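Local coordinates for protein ferredoxin--NADP reductase, apicoplast (Plasmodium falciparum, PDB 3JQR) that transfers electrons between ferredoxin and NADP(H) through a bound FAD in the apicoplast of the malaria parasite, at residues V27-P32 / N219-L224. The protein carries 1 engineered substitution. Numbering follows the deposited sequence.
Sequences VRPNSP and NEDSIL
Arg28 and Asp221 bring the two backbones together where a type I turn from Arg28 to Ser31 meets the 3-10 turn 220-222, and Arg28 N donates to Asp221 O at 3.0 Å. The Asp221 carboxylate reaches back into the beta turn, its OD2 taking Asn30 N at 3.0 Å on the anti lone pair. The Arg28 chain, bent at chi2 and chi3 (68° and 66°), curls its guanidinium over Asp221 O. End-on, NH1 and NH2 of Arg28 both grip Ile223 O, at 3.1 and 3.0 Å and close to the guanidinium plane, fixing the rotation of the group; it illustrates how an arginine can join two loops through main-chain carbonyls rather than a carboxylate. A water links Arg28 NE to Asp221 OD1. At the far end of the turn the hydroxyls form a short chain: Ser31 OG donates to Ser222 OG (2.6 Å), which in turn donates a hydrogen bond to Asn219 OD1, while Asn219 ND2 meets Asn30 O at 3.1 Å from above the carbonyl plane. Val27 CG1 packs on Leu224 CD2. The contact ties the FAD-binding domain, through the loop between strands 16-25 and 35-41, to the NADP-binding domain where strand 211-217 leads into helix 226-235, with Ile223 against strands 211-217 and 240-246.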
loop_
_atom_site.group_PDB
_atom_site.type_symbol
_atom_site.label_atom_id
_atom_site.label_comp_id
_atom_site.label_asym_id
_atom_site.label_seq_id
_atom_site.Cartn_x
_atom_site.Cartn_y
_atom_site.Cartn_z
ATOM N N VAL A 27 -5.412 -4.030 -21.897
ATOM C CA VAL A 27 -6.773 -4.434 -21.559
ATOM C C VAL A 27 -7.740 -4.192 -22.716
ATOM O O VAL A 27 -7.493 -3.346 -23.575
ATOM C CB VAL A 27 -7.282 -3.709 -20.294
ATOM C CG1 VAL A 27 -6.425 -4.078 -19.093
ATOM C CG2 VAL A 27 -7.286 -2.203 -20.509
ATOM N N ARG A 28 -8.832 -4.952 -22.739
ATOM C CA ARG A 28 -9.877 -4.777 -23.744
ATOM C C ARG A 28 -10.884 -3.720 -23.272
ATOM O O ARG A 28 -10.834 -3.287 -22.122
ATOM C CB ARG A 28 -10.564 -6.114 -24.055
ATOM C CG ARG A 28 -9.786 -7.033 -25.011
ATOM C CD ARG A 28 -8.492 -7.571 -24.393
ATOM N NE ARG A 28 -8.736 -8.473 -23.268
ATOM C CZ ARG A 28 -7.800 -8.860 -22.405
ATOM N NH1 ARG A 28 -6.553 -8.422 -22.534
ATOM N NH2 ARG A 28 -8.108 -9.680 -21.410
ATOM N N PRO A 29 -11.801 -3.297 -24.157
ATOM C CA PRO A 29 -12.635 -2.120 -23.878
ATOM C C PRO A 29 -13.519 -2.170 -22.626
ATOM O O PRO A 29 -13.862 -1.121 -22.087
ATOM C CB PRO A 29 -13.508 -2.002 -25.134
ATOM C CG PRO A 29 -12.726 -2.686 -26.200
ATOM C CD PRO A 29 -12.043 -3.830 -25.509
ATOM N N ASN A 30 -13.902 -3.358 -22.170
ATOM C CA ASN A 30 -14.777 -3.448 -21.000
ATOM C C ASN A 30 -14.036 -3.344 -19.667
ATOM O O ASN A 30 -14.648 -3.396 -18.598
ATOM C CB ASN A 30 -15.640 -4.712 -21.049
ATOM C CG ASN A 30 -16.854 -4.554 -21.944
ATOM O OD1 ASN A 30 -17.078 -5.352 -22.857
ATOM N ND2 ASN A 30 -17.643 -3.512 -21.693
ATOM N N SER A 31 -12.719 -3.190 -19.733
ATOM C CA SER A 31 -11.929 -3.015 -18.523
ATOM C C SER A 31 -11.993 -1.569 -18.047
ATOM O O SER A 31 -11.904 -0.644 -18.850
ATOM C CB SER A 31 -10.473 -3.423 -18.759
ATOM O OG SER A 31 -9.729 -3.353 -17.555
ATOM N N PRO A 32 -12.164 -1.374 -16.730
ATOM C CA PRO A 32 -12.131 -0.048 -16.118
ATOM C C PRO A 32 -10.697 0.435 -15.902
ATOM O O PRO A 32 -10.459 1.631 -15.741
ATOM C CB PRO A 32 -12.820 -0.271 -14.769
ATOM C CG PRO A 32 -12.541 -1.699 -14.443
ATOM C CD PRO A 32 -12.500 -2.431 -15.760
ATOM N N ASN A 219 -12.469 -8.042 -14.355
ATOM C CA ASN A 219 -13.289 -8.874 -15.232
ATOM C C ASN A 219 -12.454 -9.504 -16.349
ATOM O O ASN A 219 -11.229 -9.383 -16.358
ATOM C CB ASN A 219 -14.451 -8.065 -15.813
ATOM C CG ASN A 219 -13.983 -6.903 -16.662
ATOM O OD1 ASN A 219 -12.786 -6.740 -16.903
ATOM N ND2 ASN A 219 -14.924 -6.088 -17.125
ATOM N N GLU A 220 -13.116 -10.173 -17.287
ATOM C CA GLU A 220 -12.415 -10.868 -18.366
ATOM C C GLU A 220 -11.490 -9.938 -19.153
ATOM O O GLU A 220 -10.331 -10.271 -19.406
ATOM C CB GLU A 220 -13.412 -11.561 -19.302
ATOM C CG GLU A 220 -12.772 -12.239 -20.505
ATOM C CD GLU A 220 -13.671 -13.285 -21.140
ATOM O OE1 GLU A 220 -14.455 -13.926 -20.408
ATOM O OE2 GLU A 220 -13.589 -13.472 -22.372
ATOM N N ASP A 221 -12.007 -8.769 -19.527
ATOM C CA ASP A 221 -11.246 -7.793 -20.307
ATOM C C ASP A 221 -10.086 -7.147 -19.538
ATOM O O ASP A 221 -9.356 -6.327 -20.091
ATOM C CB ASP A 221 -12.177 -6.704 -20.851
ATOM C CG ASP A 221 -12.965 -7.159 -22.063
ATOM O OD1 ASP A 221 -13.062 -8.385 -22.287
ATOM O OD2 ASP A 221 -13.487 -6.290 -22.795
ATOM N N SER A 222 -9.921 -7.519 -18.272
ATOM C CA SER A 222 -8.862 -6.950 -17.439
ATOM C C SER A 222 -7.686 -7.906 -17.262
ATOM O O SER A 222 -6.688 -7.559 -16.635
ATOM C CB SER A 222 -9.410 -6.549 -16.066
ATOM O OG SER A 222 -10.374 -5.521 -16.184
ATOM N N ILE A 223 -7.810 -9.112 -17.804
ATOM C CA ILE A 223 -6.724 -10.083 -17.747
ATOM C C ILE A 223 -5.536 -9.594 -18.568
ATOM O O ILE A 223 -5.629 -9.461 -19.782
ATOM C CB ILE A 223 -7.168 -11.465 -18.275
ATOM C CG1 ILE A 223 -8.365 -11.982 -17.471
ATOM C CG2 ILE A 223 -6.003 -12.456 -18.228
ATOM C CD1 ILE A 223 -8.903 -13.314 -17.957
ATOM N N LEU A 224 -4.422 -9.316 -17.901
ATOM C CA LEU A 224 -3.225 -8.866 -18.596
ATOM C C LEU A 224 -2.503 -10.049 -19.233
ATOM O O LEU A 224 -2.522 -11.158 -18.699
ATOM C CB LEU A 224 -2.298 -8.120 -17.640
ATOM C CG LEU A 224 -2.977 -7.022 -16.821
ATOM C CD1 LEU A 224 -2.015 -6.433 -15.808
ATOM C CD2 LEU A 224 -3.551 -5.937 -17.729
HETATM O O HOH W 1 -10.546 -10.273 -22.815
#